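Local coordinates for Lmo1499 protein (Listeria monocytogenes, PDB 4IIW) that probably acts as a membrane-bound endolytic transglycosylase, cutting nascent peptidoglycan strands and so terminating their elongation, at residues 168-173 against 262-267; 78-83 against 99-104; 109-114 against 181-186; 205-210 against 300-305. All coordinates share one frame; numbering follows the deposited sequence.

Contact 1. Residues 168-173 against 262-267; sequences IKHPLE and VLYALG
Tyr264 leaves its helix with CG trans to its backbone N (chi1 -179°), and Glu173 starts out the same way but bends at chi2 (74°), which brings phenol and carboxylate together from opposite directions. Tyr264 OH donates to Glu173 OE1 at 2.5 Å. That oxygen lies in the plane of the tyrosine ring, at its edge, while the carboxylate is turned 85° from the ring; Glu173 OE2 accepts from Leu119 N. His170 adds the edge of its imidazole, CD2 standing 3.5 Å from Tyr264 OH, and commits ND1 to Asp143. Lys169 reaches past the phenol as an extended chain. Its NZ bonds Ala265 O at 2.8 Å from above the carbonyl plane and Tyr264 O more weakly at 3.3 Å. Since Tyr264 O also takes Gly267 N in the Schellman motif that closes the helix, the ammonium sits among C-terminal carbonyls whose partial charge would suit it. The contact joins the loop between helix 145-154 and strand 180-181 to the end of helix 259-265. Tyr284 meets the Tyr264 ring, Pro171 and Leu172 lean on helix 145-154, and Val262 and Leu266 rest on helix 275-278.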
loop_
_atom_site.group_PDB
_atom_site.type_symbol
_atom_site.label_atom_id
_atom_site.label_comp_id
_atom_site.label_asym_id
_atom_site.label_seq_id
_atom_site.Cartn_x
_atom_site.Cartn_y
_atom_site.Cartn_z
ATOM N N ILE B 168 -54.360 -27.335 0.089
ATOM C CA ILE B 168 -52.971 -27.592 -0.260
ATOM C C ILE B 168 -52.230 -26.291 -0.467
ATOM O O ILE B 168 -52.750 -25.391 -1.126
ATOM C CB ILE B 168 -52.875 -28.407 -1.569
ATOM C CG1 ILE B 168 -53.458 -29.804 -1.353
ATOM C CG2 ILE B 168 -51.432 -28.488 -2.057
ATOM C CD1 ILE B 168 -53.505 -30.666 -2.609
ATOM N N LYS B 169 -51.019 -26.178 0.076
ATOM C CA LYS B 169 -50.219 -24.968 -0.151
ATOM C C LYS B 169 -49.717 -24.883 -1.592
ATOM O O LYS B 169 -49.920 -23.874 -2.259
ATOM C CB LYS B 169 -48.997 -24.913 0.749
ATOM C CG LYS B 169 -49.191 -24.314 2.099
ATOM C CD LYS B 169 -47.797 -24.001 2.649
ATOM C CE LYS B 169 -47.801 -23.112 3.853
ATOM N NZ LYS B 169 -46.382 -22.803 4.176
ATOM N N HIS B 170 -49.035 -25.934 -2.052
ATOM C CA HIS B 170 -48.474 -25.962 -3.405
ATOM C C HIS B 170 -48.865 -27.256 -4.119
ATOM O O HIS B 170 -48.308 -28.305 -3.868
ATOM C CB HIS B 170 -46.952 -25.818 -3.346
ATOM C CG HIS B 170 -46.489 -24.639 -2.547
ATOM N ND1 HIS B 170 -46.780 -23.338 -2.904
ATOM C CD2 HIS B 170 -45.734 -24.563 -1.426
ATOM C CE1 HIS B 170 -46.243 -22.513 -2.026
ATOM N NE2 HIS B 170 -45.597 -23.229 -1.121
ATOM N N PRO B 171 -49.807 -27.168 -5.044
ATOM C CA PRO B 171 -50.355 -28.344 -5.706
ATOM C C PRO B 171 -49.385 -29.483 -6.073
ATOM O O PRO B 171 -49.710 -30.635 -5.827
ATOM C CB PRO B 171 -50.992 -27.755 -6.954
ATOM C CG PRO B 171 -51.411 -26.402 -6.520
ATOM C CD PRO B 171 -50.329 -25.925 -5.635
ATOM N N LEU B 172 -48.216 -29.165 -6.629
ATOM C CA LEU B 172 -47.275 -30.204 -7.084
ATOM C C LEU B 172 -46.248 -30.617 -6.034
ATOM O O LEU B 172 -45.302 -31.368 -6.325
ATOM C CB LEU B 172 -46.584 -29.765 -8.386
ATOM C CG LEU B 172 -47.541 -29.506 -9.567
ATOM C CD1 LEU B 172 -46.808 -28.883 -10.742
ATOM C CD2 LEU B 172 -48.230 -30.779 -10.026
ATOM N N GLU B 173 -46.421 -30.156 -4.806
ATOM C CA GLU B 173 -45.489 -30.537 -3.750
ATOM C C GLU B 173 -45.489 -32.055 -3.712
ATOM O O GLU B 173 -46.536 -32.670 -3.621
ATOM C CB GLU B 173 -45.919 -29.955 -2.401
ATOM C CG GLU B 173 -44.862 -30.074 -1.333
ATOM C CD GLU B 173 -43.706 -29.090 -1.522
ATOM O OE1 GLU B 173 -43.907 -27.864 -1.336
ATOM O OE2 GLU B 173 -42.585 -29.548 -1.817
ATOM N N VAL B 262 -44.956 -29.547 10.659
ATOM C CA VAL B 262 -45.065 -28.226 11.273
ATOM C C VAL B 262 -44.116 -27.247 10.553
ATOM O O VAL B 262 -44.507 -26.131 10.196
ATOM C CB VAL B 262 -44.755 -28.269 12.781
ATOM C CG1 VAL B 262 -44.605 -26.853 13.341
ATOM C CG2 VAL B 262 -45.832 -29.039 13.512
ATOM N N LEU B 263 -42.877 -27.674 10.327
ATOM C CA LEU B 263 -41.903 -26.837 9.638
ATOM C C LEU B 263 -42.387 -26.511 8.227
ATOM O O LEU B 263 -42.257 -25.377 7.767
ATOM C CB LEU B 263 -40.522 -27.511 9.586
ATOM C CG LEU B 263 -39.802 -27.765 10.918
ATOM C CD1 LEU B 263 -38.488 -28.480 10.669
ATOM C CD2 LEU B 263 -39.574 -26.469 11.713
ATOM N N TYR B 264 -42.947 -27.500 7.538
ATOM C CA TYR B 264 -43.450 -27.261 6.198
ATOM C C TYR B 264 -44.614 -26.267 6.244
ATOM O O TYR B 264 -44.746 -25.421 5.356
ATOM C CB TYR B 264 -43.867 -28.552 5.515
ATOM C CG TYR B 264 -44.376 -28.305 4.123
ATOM C CD1 TYR B 264 -43.490 -28.119 3.062
ATOM C CD2 TYR B 264 -45.742 -28.229 3.864
ATOM C CE1 TYR B 264 -43.950 -27.879 1.772
ATOM C CE2 TYR B 264 -46.210 -27.985 2.580
ATOM C CZ TYR B 264 -45.312 -27.813 1.541
ATOM O OH TYR B 264 -45.781 -27.575 0.284
ATOM N N ALA B 265 -45.442 -26.363 7.281
ATOM C CA ALA B 265 -46.562 -25.442 7.471
ATOM C C ALA B 265 -46.068 -23.996 7.499
ATOM O O ALA B 265 -46.694 -23.109 6.909
ATOM C CB ALA B 265 -47.303 -25.765 8.759
ATOM N N LEU B 266 -44.945 -23.770 8.183
ATOM C CA LEU B 266 -44.340 -22.437 8.286
ATOM C C LEU B 266 -43.491 -22.081 7.067
ATOM O O LEU B 266 -42.901 -20.997 7.023
ATOM C CB LEU B 266 -43.444 -22.354 9.516
ATOM C CG LEU B 266 -44.075 -22.519 10.897
ATOM C CD1 LEU B 266 -42.980 -22.571 11.925
ATOM C CD2 LEU B 266 -45.050 -21.393 11.211
ATOM N N GLY B 267 -43.417 -22.985 6.090
ATOM C CA GLY B 267 -42.602 -22.759 4.901
ATOM C C GLY B 267 -41.225 -22.322 5.338
ATOM O O GLY B 267 -40.707 -21.313 4.870
HETATM O O HOH W 1 -48.084 -27.924 -0.313
#

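Contact 2. Residues 78-83 against 99-104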
loop_
_atom_site.group_PDB
_atom_site.type_symbol
_atom_site.label_atom_id
_atom_site.label_comp_id
_atom_site.label_asym_id
_atom_site.label_seq_id
_atom_site.Cartn_x
_atom_site.Cartn_y
_atom_site.Cartn_z
ATOM N N THR B 78 -16.346 -3.612 -3.582
ATOM C CA THR B 78 -17.039 -4.196 -2.436
ATOM C C THR B 78 -18.310 -5.000 -2.766
ATOM O O THR B 78 -18.841 -5.689 -1.893
ATOM C CB THR B 78 -17.420 -3.101 -1.408
ATOM O OG1 THR B 78 -18.283 -2.138 -2.030
ATOM C CG2 THR B 78 -16.181 -2.411 -0.891
ATOM N N ASN B 79 -18.791 -4.912 -3.999
ATOM C CA ASN B 79 -19.985 -5.641 -4.422
ATOM C C ASN B 79 -19.708 -7.128 -4.735
ATOM O O ASN B 79 -19.998 -7.601 -5.827
ATOM C CB ASN B 79 -20.620 -4.942 -5.647
ATOM C CG ASN B 79 -19.646 -4.818 -6.853
ATOM O OD1 ASN B 79 -18.427 -4.800 -6.696
ATOM N ND2 ASN B 79 -20.206 -4.726 -8.053
ATOM N N LEU B 80 -19.185 -7.874 -3.765
ATOM C CA LEU B 80 -18.834 -9.281 -3.981
ATOM C C LEU B 80 -20.010 -10.237 -3.653
ATOM O O LEU B 80 -20.455 -10.346 -2.504
ATOM C CB LEU B 80 -17.600 -9.640 -3.163
ATOM C CG LEU B 80 -16.363 -8.703 -3.247
ATOM C CD1 LEU B 80 -15.270 -9.150 -2.261
ATOM C CD2 LEU B 80 -15.778 -8.595 -4.637
ATOM N N LYS B 81 -20.470 -10.959 -4.667
ATOM C CA LYS B 81 -21.622 -11.841 -4.533
ATOM C C LYS B 81 -21.321 -13.149 -3.790
ATOM O O LYS B 81 -20.282 -13.743 -3.988
ATOM C CB LYS B 81 -22.175 -12.159 -5.930
ATOM C CG LYS B 81 -22.537 -10.925 -6.789
ATOM C CD LYS B 81 -23.683 -10.084 -6.190
ATOM C CE LYS B 81 -23.981 -8.824 -7.031
ATOM N NZ LYS B 81 -22.794 -7.884 -7.097
ATOM N N ALA B 82 -22.240 -13.587 -2.931
ATOM C CA ALA B 82 -22.086 -14.861 -2.217
ATOM C C ALA B 82 -22.245 -16.021 -3.211
ATOM O O ALA B 82 -22.787 -15.832 -4.290
ATOM C CB ALA B 82 -23.126 -14.980 -1.091
ATOM N N GLY B 83 -21.760 -17.205 -2.858
ATOM C CA GLY B 83 -21.910 -18.394 -3.721
ATOM C C GLY B 83 -20.681 -19.279 -3.826
ATOM O O GLY B 83 -19.697 -19.106 -3.096
ATOM N N LYS B 99 -14.650 -12.157 -10.849
ATOM C CA LYS B 99 -15.614 -13.271 -10.817
ATOM C C LYS B 99 -16.667 -13.060 -9.730
ATOM O O LYS B 99 -17.855 -13.273 -9.954
ATOM C CB LYS B 99 -14.932 -14.624 -10.566
ATOM C CG LYS B 99 -14.420 -15.383 -11.796
ATOM C CD LYS B 99 -13.774 -16.722 -11.370
ATOM C CE LYS B 99 -13.576 -17.710 -12.528
ATOM N NZ LYS B 99 -14.853 -18.325 -12.989
HETATM N N MSE B 100 -16.235 -12.652 -8.549
HETATM C CA MSE B 100 -17.170 -12.413 -7.451
HETATM C C MSE B 100 -18.080 -11.195 -7.707
HETATM O O MSE B 100 -19.251 -11.223 -7.369
HETATM C CB MSE B 100 -16.418 -12.284 -6.125
HETATM C CG MSE B 100 -15.693 -13.560 -5.723
HETATM SE SE MSE B 100 -14.726 -13.479 -4.048
HETATM C CE MSE B 100 -14.105 -15.290 -4.011
ATOM N N GLN B 101 -17.545 -10.141 -8.304
ATOM C CA GLN B 101 -18.347 -8.965 -8.623
ATOM C C GLN B 101 -19.466 -9.341 -9.572
ATOM O O GLN B 101 -20.636 -9.064 -9.308
ATOM C CB GLN B 101 -17.501 -7.846 -9.253
ATOM C CG GLN B 101 -16.634 -7.082 -8.254
ATOM C CD GLN B 101 -15.886 -5.928 -8.893
ATOM O OE1 GLN B 101 -15.040 -6.129 -9.766
ATOM N NE2 GLN B 101 -16.174 -4.712 -8.439
ATOM N N GLU B 102 -19.089 -9.976 -10.676
ATOM C CA GLU B 102 -20.043 -10.423 -11.698
ATOM C C GLU B 102 -20.865 -11.620 -11.229
ATOM O O GLU B 102 -21.904 -11.922 -11.790
ATOM C CB GLU B 102 -19.300 -10.782 -12.988
ATOM C CG GLU B 102 -18.618 -9.590 -13.660
ATOM C CD GLU B 102 -17.594 -10.002 -14.718
ATOM O OE1 GLU B 102 -17.575 -11.183 -15.113
ATOM O OE2 GLU B 102 -16.790 -9.142 -15.140
ATOM N N GLY B 103 -20.389 -12.307 -10.204
ATOM C CA GLY B 103 -21.095 -13.455 -9.663
ATOM C C GLY B 103 -21.042 -14.656 -10.582
ATOM O O GLY B 103 -22.024 -15.394 -10.688
ATOM N N LYS B 104 -19.899 -14.853 -11.243
ATOM C CA LYS B 104 -19.720 -15.978 -12.149
ATOM C C LYS B 104 -19.369 -17.198 -11.327
ATOM O O LYS B 104 -18.220 -17.610 -11.255
ATOM C CB LYS B 104 -18.653 -15.688 -13.215
ATOM C CG LYS B 104 -19.024 -14.559 -14.226
ATOM C CD LYS B 104 -20.293 -14.835 -15.100
ATOM C CE LYS B 104 -20.104 -15.994 -16.091
ATOM N NZ LYS B 104 -21.207 -16.107 -17.100
#
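Asn79 and Gln101 meet through their side-chain amides, Gln101 NE2 donating to Asn79 OD1 at 2.8 Å. The bond is fairly straight (162° at the hydrogen) and uses a lone pair in the plane of the Asn79 carbonyl, although the two amide planes stand 88° apart. Beside it the backbone takes over: Lys81 N gives its hydrogen to Met100 O at 3.0 Å. Leu80 lays CD2 against Met100 CB and Gln101 CG, each at 4.0 Å. The Lys81 chain, bent at chi2 and chi4, folds back so that NZ bonds Asn79 O of its own loop at 3.1 Å and, weakly, Gln101 O of the helix. Further out, Asp77 takes a second, weak bond from Gln101 NE2, and Asn79 is held as the centre of an inverse gamma turn. Met100, a selenomethionine here, sends its end away from the loop toward Ile52, Leu56 and strand 83-87, and Ala90 of a second subunit packs on Asn79. Gly103, with positive phi, ends helix 93-102 in a Schellman motif. Strands 39-43 and 83-87 with helices 49-58 and 65-75 form a strand-helix-helix-strand order consistent with the LysM-like module of MltG relatives, and helix 93-102 follows it.

Contact 3. Residues 109-114 against 181-186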
loop_
_atom_site.group_PDB
_atom_site.type_symbol
_atom_site.label_atom_id
_atom_site.label_comp_id
_atom_site.label_asym_id
_atom_site.label_seq_id
_atom_site.Cartn_x
_atom_site.Cartn_y
_atom_site.Cartn_z
ATOM N N ALA B 109 -23.016 -29.089 -14.145
ATOM C CA ALA B 109 -23.186 -29.703 -15.459
ATOM C C ALA B 109 -24.578 -30.308 -15.570
ATOM O O ALA B 109 -25.209 -30.210 -16.609
ATOM C CB ALA B 109 -22.125 -30.769 -15.700
ATOM N N LYS B 110 -25.063 -30.905 -14.482
ATOM C CA LYS B 110 -26.391 -31.546 -14.470
ATOM C C LYS B 110 -27.279 -31.012 -13.348
ATOM O O LYS B 110 -26.792 -30.420 -12.393
ATOM C CB LYS B 110 -26.229 -33.071 -14.323
ATOM C CG LYS B 110 -25.375 -33.712 -15.428
ATOM C CD LYS B 110 -25.078 -35.166 -15.127
ATOM C CE LYS B 110 -24.242 -35.811 -16.219
ATOM N NZ LYS B 110 -23.955 -37.247 -15.894
ATOM N N LEU B 111 -28.587 -31.230 -13.484
ATOM C CA LEU B 111 -29.564 -30.804 -12.480
ATOM C C LEU B 111 -29.898 -31.970 -11.556
ATOM O O LEU B 111 -30.625 -32.875 -11.958
ATOM C CB LEU B 111 -30.817 -30.309 -13.168
ATOM C CG LEU B 111 -31.942 -29.788 -12.291
ATOM C CD1 LEU B 111 -31.450 -28.789 -11.224
ATOM C CD2 LEU B 111 -32.997 -29.152 -13.207
ATOM N N VAL B 112 -29.351 -31.964 -10.338
ATOM C CA VAL B 112 -29.583 -33.040 -9.383
ATOM C C VAL B 112 -30.654 -32.642 -8.367
ATOM O O VAL B 112 -30.562 -31.597 -7.751
ATOM C CB VAL B 112 -28.291 -33.405 -8.623
ATOM C CG1 VAL B 112 -28.526 -34.614 -7.723
ATOM C CG2 VAL B 112 -27.142 -33.672 -9.608
ATOM N N ILE B 113 -31.674 -33.478 -8.207
ATOM C CA ILE B 113 -32.748 -33.211 -7.245
ATOM C C ILE B 113 -32.788 -34.347 -6.212
ATOM O O ILE B 113 -33.215 -35.463 -6.516
ATOM C CB ILE B 113 -34.132 -33.095 -7.936
ATOM C CG1 ILE B 113 -34.122 -31.983 -8.997
ATOM C CG2 ILE B 113 -35.196 -32.818 -6.910
ATOM C CD1 ILE B 113 -33.835 -30.594 -8.450
ATOM N N PRO B 114 -32.331 -34.077 -4.995
ATOM C CA PRO B 114 -32.336 -35.120 -3.989
ATOM C C PRO B 114 -33.693 -35.362 -3.319
ATOM O O PRO B 114 -34.633 -34.578 -3.471
ATOM C CB PRO B 114 -31.340 -34.603 -2.931
ATOM C CG PRO B 114 -30.777 -33.293 -3.453
ATOM C CD PRO B 114 -31.766 -32.823 -4.484
ATOM N N TYR B 181 -31.268 -34.929 -13.862
ATOM C CA TYR B 181 -31.862 -34.599 -15.159
ATOM C C TYR B 181 -30.874 -33.778 -15.958
ATOM O O TYR B 181 -30.039 -33.104 -15.364
ATOM C CB TYR B 181 -33.115 -33.751 -14.945
ATOM C CG TYR B 181 -34.137 -34.382 -14.042
ATOM C CD1 TYR B 181 -34.062 -34.231 -12.652
ATOM C CD2 TYR B 181 -35.196 -35.121 -14.572
ATOM C CE1 TYR B 181 -35.003 -34.817 -11.823
ATOM C CE2 TYR B 181 -36.143 -35.707 -13.748
ATOM C CZ TYR B 181 -36.044 -35.559 -12.383
ATOM O OH TYR B 181 -37.000 -36.139 -11.580
ATOM N N THR B 182 -30.966 -33.845 -17.288
ATOM C CA THR B 182 -30.120 -33.034 -18.186
ATOM C C THR B 182 -30.992 -32.595 -19.364
ATOM O O THR B 182 -31.950 -33.278 -19.714
ATOM C CB THR B 182 -28.901 -33.796 -18.714
ATOM O OG1 THR B 182 -29.337 -34.806 -19.607
ATOM C CG2 THR B 182 -28.126 -34.450 -17.580
ATOM N N PHE B 183 -30.654 -31.463 -19.976
ATOM C CA PHE B 183 -31.465 -30.910 -21.053
ATOM C C PHE B 183 -30.626 -30.522 -22.248
ATOM O O PHE B 183 -29.616 -29.842 -22.097
ATOM C CB PHE B 183 -32.254 -29.706 -20.520
ATOM C CG PHE B 183 -33.143 -30.067 -19.378
ATOM C CD1 PHE B 183 -34.440 -30.468 -19.599
ATOM C CD2 PHE B 183 -32.656 -30.088 -18.091
ATOM C CE1 PHE B 183 -35.252 -30.860 -18.557
ATOM C CE2 PHE B 183 -33.466 -30.471 -17.033
ATOM C CZ PHE B 183 -34.772 -30.860 -17.271
ATOM N N LYS B 184 -31.042 -30.976 -23.432
ATOM C CA LYS B 184 -30.330 -30.652 -24.668
ATOM C C LYS B 184 -30.553 -29.198 -25.074
ATOM O O LYS B 184 -29.654 -28.573 -25.654
ATOM C CB LYS B 184 -30.778 -31.563 -25.822
ATOM C CG LYS B 184 -30.485 -33.053 -25.633
ATOM C CD LYS B 184 -30.988 -33.878 -26.827
ATOM C CE LYS B 184 -30.824 -35.380 -26.590
ATOM N NZ LYS B 184 -31.207 -36.192 -27.783
ATOM N N GLY B 185 -31.746 -28.670 -24.777
ATOM C CA GLY B 185 -32.126 -27.291 -25.117
ATOM C C GLY B 185 -31.166 -26.172 -24.701
ATOM O O GLY B 185 -30.235 -26.375 -23.904
ATOM N N THR B 186 -31.428 -24.973 -25.229
ATOM C CA THR B 186 -30.590 -23.797 -24.988
ATOM C C THR B 186 -31.101 -22.883 -23.825
ATOM O O THR B 186 -30.356 -22.653 -22.849
ATOM C CB THR B 186 -30.351 -23.026 -26.339
ATOM O OG1 THR B 186 -31.601 -22.638 -26.919
ATOM C CG2 THR B 186 -29.625 -23.936 -27.353
#
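Leu111 and Tyr181 form a hydrogen-bonded pair of the short antiparallel ribbon made by strands 111-112 and 180-181, and both send their side chains to the same face. Tyr181 N donates to Leu111 O at 2.9 Å and Leu111 N to Tyr181 O at 3.0 Å. The shared face is lined by Leu111, Ile113 and Tyr181, all three touching Met197 of helix 190-204. Here the side chains are set across one another. Ile113 crosses the tyrosine at about a right angle, CG1 reaching CE1 of the Tyr181 ring at 4.1 Å, and Leu111 runs obliquely to Phe183, which comes in from beyond the end of the strand. Leu111 swings CG to the side opposite its backbone N (chi1 -179°), from where the CD2 branch reaches Phe183 CE2 at 4.1 Å. The phenol hydroxyl looks elsewhere, bonded to Tyr177 O, which fixes the far end of the ring, while helix 119-129 packs on Leu111 through Tyr129 and on Ile113 through Ile122 and Arg125. Val112 points away from the partner segment and is packed by Lys327 of a third subunit. At the exposed end Lys110 and Thr182 replace the crossed packing with a parallel one: the two side chains lie alongside each other and point the same way, with Lys110 CG 3.6 Å from Thr182 CG2.

Contact 4. Residues 205-210 against 300-305; sequences IAKYRD and SGDSSM
Tyr208 and Met305 make the tightly packed half of this contact. The two side chains cross at about a right angle, Met305 CB lying 3.9 Å from Tyr208 CZ, oblique to the ring. The selenium of Met305, a selenomethionine here, approaches the same rim at 3.9 Å from Tyr208 CE2 and lies well off the ring normal (59°), an oblique Met-aromatic contact. Ile205 adds CG2 at 4.2 Å from Met305 SE. Phe222 of helix 219-232 meets the Tyr208 ring and also touches Met305, and Leu223 and Ser226 of that helix add further contacts to Met305, so this half is buried against helix 219-232. Helix 302-309 begins here: Gly301 is at the N-cap position, its N bonded to Glu230 OE1, an oxygen that Ser304 OG shares. Asp302 therefore stands in the first helical turn, where a negative charge would be favoured by the helix end. It faces the looser, more exposed side. Tyr208 OH spans the two halves, donating to Asp302 OD1 at 2.9 Å on the anti side of the carboxylate, 19° out of its plane. Lys207 NZ reaches the same oxygen at 3.3 Å in a weak hydrogen bond that forms part of a salt bridge. With chi1 at 56°, CG of Lys207 is tucked between its backbone N and carbonyl carbon, and it lies 4.0 Å above the centre of the Tyr208 ring; beyond it the chain runs extended, out along the exposed flank, to the carboxylate.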
loop_
_atom_site.group_PDB
_atom_site.type_symbol
_atom_site.label_atom_id
_atom_site.label_comp_id
_atom_site.label_asym_id
_atom_site.label_seq_id
_atom_site.Cartn_x
_atom_site.Cartn_y
_atom_site.Cartn_z
ATOM N N ILE B 205 -43.307 -44.729 -10.451
ATOM C CA ILE B 205 -44.234 -45.308 -9.511
ATOM C C ILE B 205 -45.050 -46.396 -10.207
ATOM O O ILE B 205 -45.909 -47.036 -9.579
ATOM C CB ILE B 205 -45.183 -44.273 -8.878
ATOM C CG1 ILE B 205 -46.131 -43.676 -9.919
ATOM C CG2 ILE B 205 -44.395 -43.196 -8.166
ATOM C CD1 ILE B 205 -47.111 -42.717 -9.315
ATOM N N ALA B 206 -44.782 -46.611 -11.496
ATOM C CA ALA B 206 -45.486 -47.638 -12.276
ATOM C C ALA B 206 -45.448 -49.000 -11.584
ATOM O O ALA B 206 -46.413 -49.754 -11.634
ATOM C CB ALA B 206 -44.892 -47.744 -13.674
ATOM N N LYS B 207 -44.334 -49.299 -10.930
ATOM C CA LYS B 207 -44.171 -50.572 -10.230
ATOM C C LYS B 207 -45.063 -50.719 -8.988
ATOM O O LYS B 207 -45.325 -51.845 -8.547
ATOM C CB LYS B 207 -42.700 -50.790 -9.851
ATOM C CG LYS B 207 -42.092 -49.674 -9.014
ATOM C CD LYS B 207 -40.621 -49.917 -8.752
ATOM C CE LYS B 207 -39.960 -48.686 -8.142
ATOM N NZ LYS B 207 -38.507 -48.901 -7.901
ATOM N N TYR B 208 -45.535 -49.607 -8.431
ATOM C CA TYR B 208 -46.390 -49.664 -7.251
ATOM C C TYR B 208 -47.880 -49.674 -7.587
ATOM O O TYR B 208 -48.704 -49.873 -6.689
ATOM C CB TYR B 208 -46.122 -48.475 -6.330
ATOM C CG TYR B 208 -44.689 -48.325 -5.898
ATOM C CD1 TYR B 208 -44.087 -49.266 -5.082
ATOM C CD2 TYR B 208 -43.941 -47.219 -6.288
ATOM C CE1 TYR B 208 -42.769 -49.122 -4.683
ATOM C CE2 TYR B 208 -42.631 -47.066 -5.897
ATOM C CZ TYR B 208 -42.049 -48.015 -5.089
ATOM O OH TYR B 208 -40.740 -47.857 -4.696
ATOM N N ARG B 209 -48.217 -49.461 -8.863
ATOM C CA ARG B 209 -49.624 -49.395 -9.315
ATOM C C ARG B 209 -50.478 -50.535 -8.801
ATOM O O ARG B 209 -51.540 -50.307 -8.244
ATOM C CB ARG B 209 -49.737 -49.428 -10.843
ATOM C CG ARG B 209 -49.054 -48.300 -11.587
ATOM C CD ARG B 209 -49.682 -46.937 -11.331
ATOM N NE ARG B 209 -49.025 -45.917 -12.152
ATOM C CZ ARG B 209 -49.336 -44.629 -12.147
ATOM N NH1 ARG B 209 -50.311 -44.184 -11.360
ATOM N NH2 ARG B 209 -48.667 -43.788 -12.937
ATOM N N ASP B 210 -50.019 -51.763 -9.017
ATOM C CA ASP B 210 -50.773 -52.927 -8.610
ATOM C C ASP B 210 -51.061 -52.939 -7.112
ATOM O O ASP B 210 -52.172 -53.302 -6.703
ATOM C CB ASP B 210 -50.068 -54.229 -9.026
ATOM C CG ASP B 210 -50.049 -54.440 -10.545
ATOM O OD1 ASP B 210 -50.285 -53.470 -11.307
ATOM O OD2 ASP B 210 -49.783 -55.585 -10.977
ATOM N N SER B 300 -39.947 -38.068 -2.294
ATOM C CA SER B 300 -39.499 -39.252 -1.562
ATOM C C SER B 300 -38.677 -40.209 -2.394
ATOM O O SER B 300 -38.846 -40.291 -3.605
ATOM C CB SER B 300 -40.723 -40.032 -1.071
ATOM O OG SER B 300 -41.561 -39.251 -0.243
ATOM N N GLY B 301 -37.795 -40.943 -1.712
ATOM C CA GLY B 301 -36.944 -41.971 -2.333
ATOM C C GLY B 301 -37.700 -43.287 -2.333
ATOM O O GLY B 301 -38.727 -43.409 -1.680
ATOM N N ASP B 302 -37.212 -44.278 -3.067
ATOM C CA ASP B 302 -37.903 -45.564 -3.123
ATOM C C ASP B 302 -38.043 -46.174 -1.751
ATOM O O ASP B 302 -39.067 -46.792 -1.430
ATOM C CB ASP B 302 -37.182 -46.525 -4.047
ATOM C CG ASP B 302 -37.437 -46.216 -5.495
ATOM O OD1 ASP B 302 -38.617 -46.292 -5.914
ATOM O OD2 ASP B 302 -36.462 -45.918 -6.221
ATOM N N SER B 303 -37.016 -45.995 -0.935
ATOM C CA SER B 303 -37.038 -46.527 0.406
ATOM C C SER B 303 -38.336 -46.119 1.129
ATOM O O SER B 303 -39.073 -46.961 1.638
ATOM C CB SER B 303 -35.815 -46.046 1.171
ATOM O OG SER B 303 -35.782 -46.650 2.445
ATOM N N SER B 304 -38.615 -44.825 1.150
ATOM C CA SER B 304 -39.822 -44.324 1.795
ATOM C C SER B 304 -41.092 -44.796 1.114
ATOM O O SER B 304 -42.079 -45.106 1.786
ATOM C CB SER B 304 -39.806 -42.808 1.859
ATOM O OG SER B 304 -38.828 -42.384 2.789
HETATM N N MSE B 305 -41.086 -44.849 -0.210
HETATM C CA MSE B 305 -42.263 -45.311 -0.924
HETATM C C MSE B 305 -42.599 -46.756 -0.547
HETATM O O MSE B 305 -43.759 -47.048 -0.288
HETATM C CB MSE B 305 -42.104 -45.112 -2.426
HETATM C CG MSE B 305 -42.238 -43.656 -2.823
HETATM SE SE MSE B 305 -41.952 -43.372 -4.704
HETATM C CE MSE B 305 -42.075 -41.427 -4.733
#

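Contact 4 is the most buried, contact 2 is a surface contact, and contacts 1 and 3 are partly buried. Contacts 1 and 4 each turn on a tyrosine hydroxyl given to a carboxylate oxygen and a lysine at a helix end, although in contact 1 the lysine meets C-terminal carbonyls and in contact 4 an acid in a first turn. Contact 3 relies on paired backbone bonds, and contact 2 mixes amide and backbone bonds around a helix end. No two contacts join the same pair of elements, but contacts 1 and 3 both draw on the chain between helices 145-154 and 190-204. Contacts 2 and 4 lie farthest apart, with centres about 42 Å from each other.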